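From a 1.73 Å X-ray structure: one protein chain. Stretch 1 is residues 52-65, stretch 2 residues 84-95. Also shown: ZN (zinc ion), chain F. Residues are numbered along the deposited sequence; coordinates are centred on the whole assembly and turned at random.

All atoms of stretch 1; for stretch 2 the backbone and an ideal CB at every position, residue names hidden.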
# COMPACT_ATOMS: atom_id res chain seq x y z
N PRO A 52 6.42 -17.63 32.45
CA PRO A 52 7.05 -18.75 31.73
C PRO A 52 8.48 -18.36 31.35
O PRO A 52 8.71 -17.22 30.93
CB PRO A 52 6.18 -18.91 30.45
CG PRO A 52 4.85 -18.22 30.81
CD PRO A 52 5.31 -17.03 31.69
N GLY A 53 9.41 -19.29 31.49
CA GLY A 53 10.81 -18.93 31.21
C GLY A 53 10.89 -18.42 29.79
O GLY A 53 10.27 -18.99 28.90
N GLY A 54 11.69 -17.37 29.57
CA GLY A 54 11.91 -16.91 28.20
C GLY A 54 12.48 -18.01 27.32
O GLY A 54 13.19 -18.85 27.79
N ILE A 55 12.12 -18.02 26.03
CA ILE A 55 12.73 -18.97 25.08
C ILE A 55 13.34 -18.10 24.01
O ILE A 55 12.65 -17.27 23.42
CB ILE A 55 11.67 -19.88 24.43
CG1 ILE A 55 10.94 -20.68 25.53
CG2 ILE A 55 12.34 -20.83 23.37
CD1 ILE A 55 9.75 -21.48 24.97
N ASP A 56 14.67 -18.14 23.90
CA ASP A 56 15.37 -17.30 22.94
C ASP A 56 15.67 -18.09 21.68
O ASP A 56 16.45 -19.02 21.72
CB ASP A 56 16.72 -16.84 23.53
CG ASP A 56 17.41 -15.76 22.68
OD1 ASP A 56 17.08 -15.58 21.50
OD2 ASP A 56 18.33 -15.09 23.22
N PRO A 57 14.94 -17.81 20.59
CA PRO A 57 15.10 -18.63 19.40
C PRO A 57 16.31 -18.22 18.55
O PRO A 57 16.40 -18.64 17.39
CB PRO A 57 13.85 -18.30 18.58
CG PRO A 57 13.51 -16.84 18.96
CD PRO A 57 13.84 -16.83 20.47
N HIS A 58 17.17 -17.34 19.06
CA HIS A 58 18.19 -16.78 18.19
C HIS A 58 19.54 -16.62 18.89
O HIS A 58 19.88 -15.54 19.39
CB HIS A 58 17.71 -15.46 17.57
CG HIS A 58 18.53 -15.00 16.39
ND1 HIS A 58 17.99 -14.25 15.36
CD2 HIS A 58 19.82 -15.26 16.04
CE1 HIS A 58 18.92 -14.05 14.44
NE2 HIS A 58 20.04 -14.65 14.83
N THR A 59 20.29 -17.73 19.00
CA THR A 59 21.60 -17.67 19.69
C THR A 59 22.71 -18.28 18.83
O THR A 59 22.44 -19.07 17.93
CB THR A 59 21.58 -18.36 21.07
OG1 THR A 59 21.37 -19.78 20.92
CG2 THR A 59 20.37 -17.81 21.92
N HIS A 60 23.94 -17.85 19.09
CA HIS A 60 25.12 -18.31 18.37
C HIS A 60 26.24 -18.60 19.38
O HIS A 60 27.24 -17.84 19.47
CB HIS A 60 25.60 -17.24 17.37
CG HIS A 60 24.58 -16.90 16.33
ND1 HIS A 60 24.33 -17.72 15.24
CD2 HIS A 60 23.71 -15.86 16.23
CE1 HIS A 60 23.40 -17.16 14.48
NE2 HIS A 60 22.99 -16.05 15.07
N LEU A 61 26.05 -19.64 20.19
CA LEU A 61 27.06 -19.94 21.22
C LEU A 61 28.21 -20.77 20.61
O LEU A 61 27.97 -21.70 19.81
CB LEU A 61 26.40 -20.75 22.35
CG LEU A 61 25.15 -20.10 22.97
CD1 LEU A 61 24.69 -20.92 24.20
CD2 LEU A 61 25.50 -18.65 23.43
N ASP A 62 29.45 -20.48 21.03
CA ASP A 62 30.62 -21.18 20.52
C ASP A 62 30.65 -21.25 19.01
O ASP A 62 30.90 -22.32 18.41
CB ASP A 62 30.69 -22.60 21.11
CG ASP A 62 32.11 -23.18 21.09
OD1 ASP A 62 33.09 -22.44 21.35
OD2 ASP A 62 32.23 -24.39 20.81
N MET A 63 30.31 -20.14 18.37
CA MET A 63 30.15 -20.11 16.93
C MET A 63 31.45 -19.64 16.27
O MET A 63 31.96 -18.56 16.58
CB MET A 63 29.05 -19.10 16.57
CG MET A 63 28.83 -18.96 15.03
SD MET A 63 28.14 -17.32 14.69
CE MET A 63 27.71 -17.41 12.99
N PRO A 64 31.95 -20.39 15.29
CA PRO A 64 33.09 -19.86 14.50
C PRO A 64 32.61 -18.81 13.49
O PRO A 64 31.76 -19.12 12.64
CB PRO A 64 33.61 -21.11 13.76
CG PRO A 64 32.36 -22.00 13.60
CD PRO A 64 31.46 -21.70 14.80
N PHE A 65 33.16 -17.61 13.55
CA PHE A 65 32.66 -16.48 12.70
C PHE A 65 33.60 -15.30 12.84
O PHE A 65 34.25 -15.15 13.89
CB PHE A 65 31.24 -16.07 13.17
CG PHE A 65 30.50 -15.12 12.23
CD1 PHE A 65 30.24 -15.47 10.90
CD2 PHE A 65 29.80 -14.05 12.79
CE1 PHE A 65 29.41 -14.67 10.10
CE2 PHE A 65 28.97 -13.23 12.01
CZ PHE A 65 28.80 -13.54 10.63
N UNK A 84 19.31 -14.04 33.00
CA UNK A 84 18.50 -13.06 32.28
C UNK A 84 17.03 -13.46 32.12
O UNK A 84 16.26 -12.74 31.49
CB UNK A 84 19.11 -12.82 30.90
N UNK A 85 16.66 -14.58 32.75
CA UNK A 85 15.23 -15.04 32.76
C UNK A 85 14.84 -15.87 31.56
O UNK A 85 13.65 -16.06 31.29
CB UNK A 85 14.29 -13.83 32.83
N UNK A 86 15.85 -16.45 30.88
CA UNK A 86 15.59 -17.29 29.70
C UNK A 86 15.95 -18.73 30.06
O UNK A 86 17.05 -19.01 30.54
CB UNK A 86 16.39 -16.81 28.48
N UNK A 87 15.00 -19.65 29.87
CA UNK A 87 15.16 -21.03 30.26
C UNK A 87 15.38 -22.04 29.10
O UNK A 87 15.66 -23.24 29.35
CB UNK A 87 13.92 -21.44 31.06
N UNK A 88 15.16 -21.61 27.84
CA UNK A 88 15.44 -22.46 26.68
C UNK A 88 16.02 -21.58 25.60
O UNK A 88 15.65 -20.39 25.49
CB UNK A 88 14.19 -23.18 26.19
N UNK A 89 16.93 -22.14 24.80
CA UNK A 89 17.45 -21.45 23.64
C UNK A 89 17.33 -22.32 22.41
O UNK A 89 17.21 -23.56 22.52
CB UNK A 89 18.91 -21.04 23.86
N UNK A 90 17.38 -21.69 21.24
CA UNK A 90 17.46 -22.46 20.01
C UNK A 90 18.59 -21.85 19.22
O UNK A 90 18.54 -20.64 18.86
CB UNK A 90 16.14 -22.45 19.23
N UNK A 91 19.65 -22.64 19.08
CA UNK A 91 20.93 -22.14 18.55
C UNK A 91 21.11 -22.56 17.08
O UNK A 91 20.65 -23.62 16.67
CB UNK A 91 22.10 -22.66 19.39
N UNK A 92 21.79 -21.72 16.29
CA UNK A 92 22.05 -22.05 14.88
C UNK A 92 23.24 -22.99 14.64
O UNK A 92 24.42 -22.57 14.69
CB UNK A 92 22.29 -20.75 14.10
N UNK A 93 22.91 -24.20 14.21
CA UNK A 93 23.93 -25.17 13.76
C UNK A 93 24.35 -24.83 12.32
O UNK A 93 23.54 -24.88 11.36
CB UNK A 93 23.40 -26.60 13.84
N UNK A 94 25.61 -24.44 12.16
CA UNK A 94 26.09 -24.02 10.85
C UNK A 94 26.58 -25.21 10.05
O UNK A 94 27.08 -26.17 10.62
CB UNK A 94 27.21 -22.98 10.99
N UNK A 95 26.49 -25.09 8.74
CA UNK A 95 26.96 -26.16 7.84
C UNK A 95 27.90 -25.57 6.78
O UNK A 95 27.93 -24.36 6.56
CB UNK A 95 25.78 -26.87 7.17
ZN ZN F . 22.00 -14.53 13.99

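Position 84 has nothing of stretch 1 within 5.5 Å of its ideal CB, so the contact leaves the choice open; phi/psi of -88/5 is likewise undemanding. The residue is Gly84. Position 85 is more telling: phi/psi of 86/21 is a left-handed conformation that favours glycine, with asparagine a common alternative. It is Gly85, and its O accepts a hydrogen bond from Gly54 N at 2.9 Å, opening the parallel pairing.

At 86 the ideal CB lies 3.9 Å from Gly54 O and 5.0 Å from Asp56 CB. Gly54 offers no side chain, so a small or beta-branched residue could fill the space. Thr86 does so: its CG2 packs 3.9 Å from Asp56 CB. At 87, psi of -12 departs from regular strand geometry, and the backbone N bonds Gly54 O at 2.9 Å. The CB points sideways, 4.0 Å from Gly53 CA, so serine, threonine or another compact residue would fit. Thr87 takes chi1 of 53° (p), placing OG1 3.1 Å from Gly53 CA; an ideal CB on Gly53 would fall 1.7 Å from OG1, a clash.

Position 88 pairs with Ile55 after a bulge, and its CB shares a sheet face with that side chain, 4.1 Å from Ile55 CG2. Small or apolar residues would suit. Ser88 presents its CB 4.0 Å from Ile55 CG2, while its backbone O accepts from Asp56 N at 2.9 Å.

Position 89 faces the side of Asp56 and Thr59, its ideal CB 4.0 Å from Thr59 OG1, with Leu61 farther along. A branched aliphatic can span this distance; methionine might too. Ile89 reaches with CD1 to Leu61 CD1 at 3.6 Å. At 90 the CB points sideways, 4.0 Å from Pro57 CA, so a moderate apolar group is reasonable. Val90 supplies one, and its N bonds Asp56 O at 2.9 Å.

Position 91 has its CB 3.3 Å from Thr59 OG1 and 5.0 Å from Leu61 N, two potential donors. A short acceptor such as aspartate or asparagine is indicated. In Asp91, OD2 accepts from Thr59 OG1 and from Leu61 N, both at 2.8 Å, while a water donates to both Asp91 OD1 and Leu61 O.

The CB of 92 points toward stretch 1, 3.8 Å from His60 CE1, near two histidines whose NE2 atoms bind zinc. An aromatic or large apolar side chain would suit. Phe92 directs its edge at the face of His58, with centroids 5.0 Å apart and planes at 67°; its ring is nearly parallel to that of His60 but slid aside, so they barely overlap.

Position 93 is out of reach, and Cys93 makes no contact. At 94 the CB points toward stretch 1 but has no atom of it within 5.5 Å; Met63 and Pro64 lie beyond, calling for a long apolar chain. Leu94 extends CD1 to Met63 CE at 3.7 Å. Position 95 is again unconstrained, and Thr95 stays clear.

Stretch 2 84-95: GGTTSIVDFCLT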
# COMPACT_ATOMS: atom_id res chain seq x y z
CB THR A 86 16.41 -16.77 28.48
OG1 THR A 86 15.83 -15.54 28.03
CG2 THR A 86 16.42 -17.79 27.32
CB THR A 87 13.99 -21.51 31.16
OG1 THR A 87 12.75 -21.22 30.50
CG2 THR A 87 14.00 -20.78 32.51
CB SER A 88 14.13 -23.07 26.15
OG SER A 88 13.77 -24.13 26.99
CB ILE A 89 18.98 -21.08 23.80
CG1 ILE A 89 19.84 -22.36 23.98
CG2 ILE A 89 19.20 -20.12 24.99
CD1 ILE A 89 21.33 -22.06 23.88
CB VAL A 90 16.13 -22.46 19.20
CG1 VAL A 90 16.20 -23.59 18.13
CG2 VAL A 90 14.90 -22.71 20.16
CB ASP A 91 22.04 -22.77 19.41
CG ASP A 91 23.38 -22.07 19.23
OD1 ASP A 91 24.14 -22.50 18.34
OD2 ASP A 91 23.64 -21.09 19.99
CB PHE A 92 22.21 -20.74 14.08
CG PHE A 92 20.93 -19.98 13.93
CD1 PHE A 92 20.60 -18.95 14.81
CD2 PHE A 92 20.06 -20.29 12.92
CE1 PHE A 92 19.43 -18.25 14.68
CE2 PHE A 92 18.85 -19.61 12.79
CZ PHE A 92 18.52 -18.60 13.70
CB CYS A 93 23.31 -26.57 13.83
SG CYS A 93 24.40 -27.84 13.11
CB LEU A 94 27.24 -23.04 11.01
CG LEU A 94 26.92 -21.84 11.90
CD1 LEU A 94 28.17 -20.91 11.88
CD2 LEU A 94 25.65 -21.07 11.40
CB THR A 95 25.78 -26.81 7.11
OG1 THR A 95 25.08 -25.82 6.32
CG2 THR A 95 24.83 -27.43 8.10
O HOH W 1 25.73 -20.19 15.05
O HOH W 2 26.41 -21.38 17.50
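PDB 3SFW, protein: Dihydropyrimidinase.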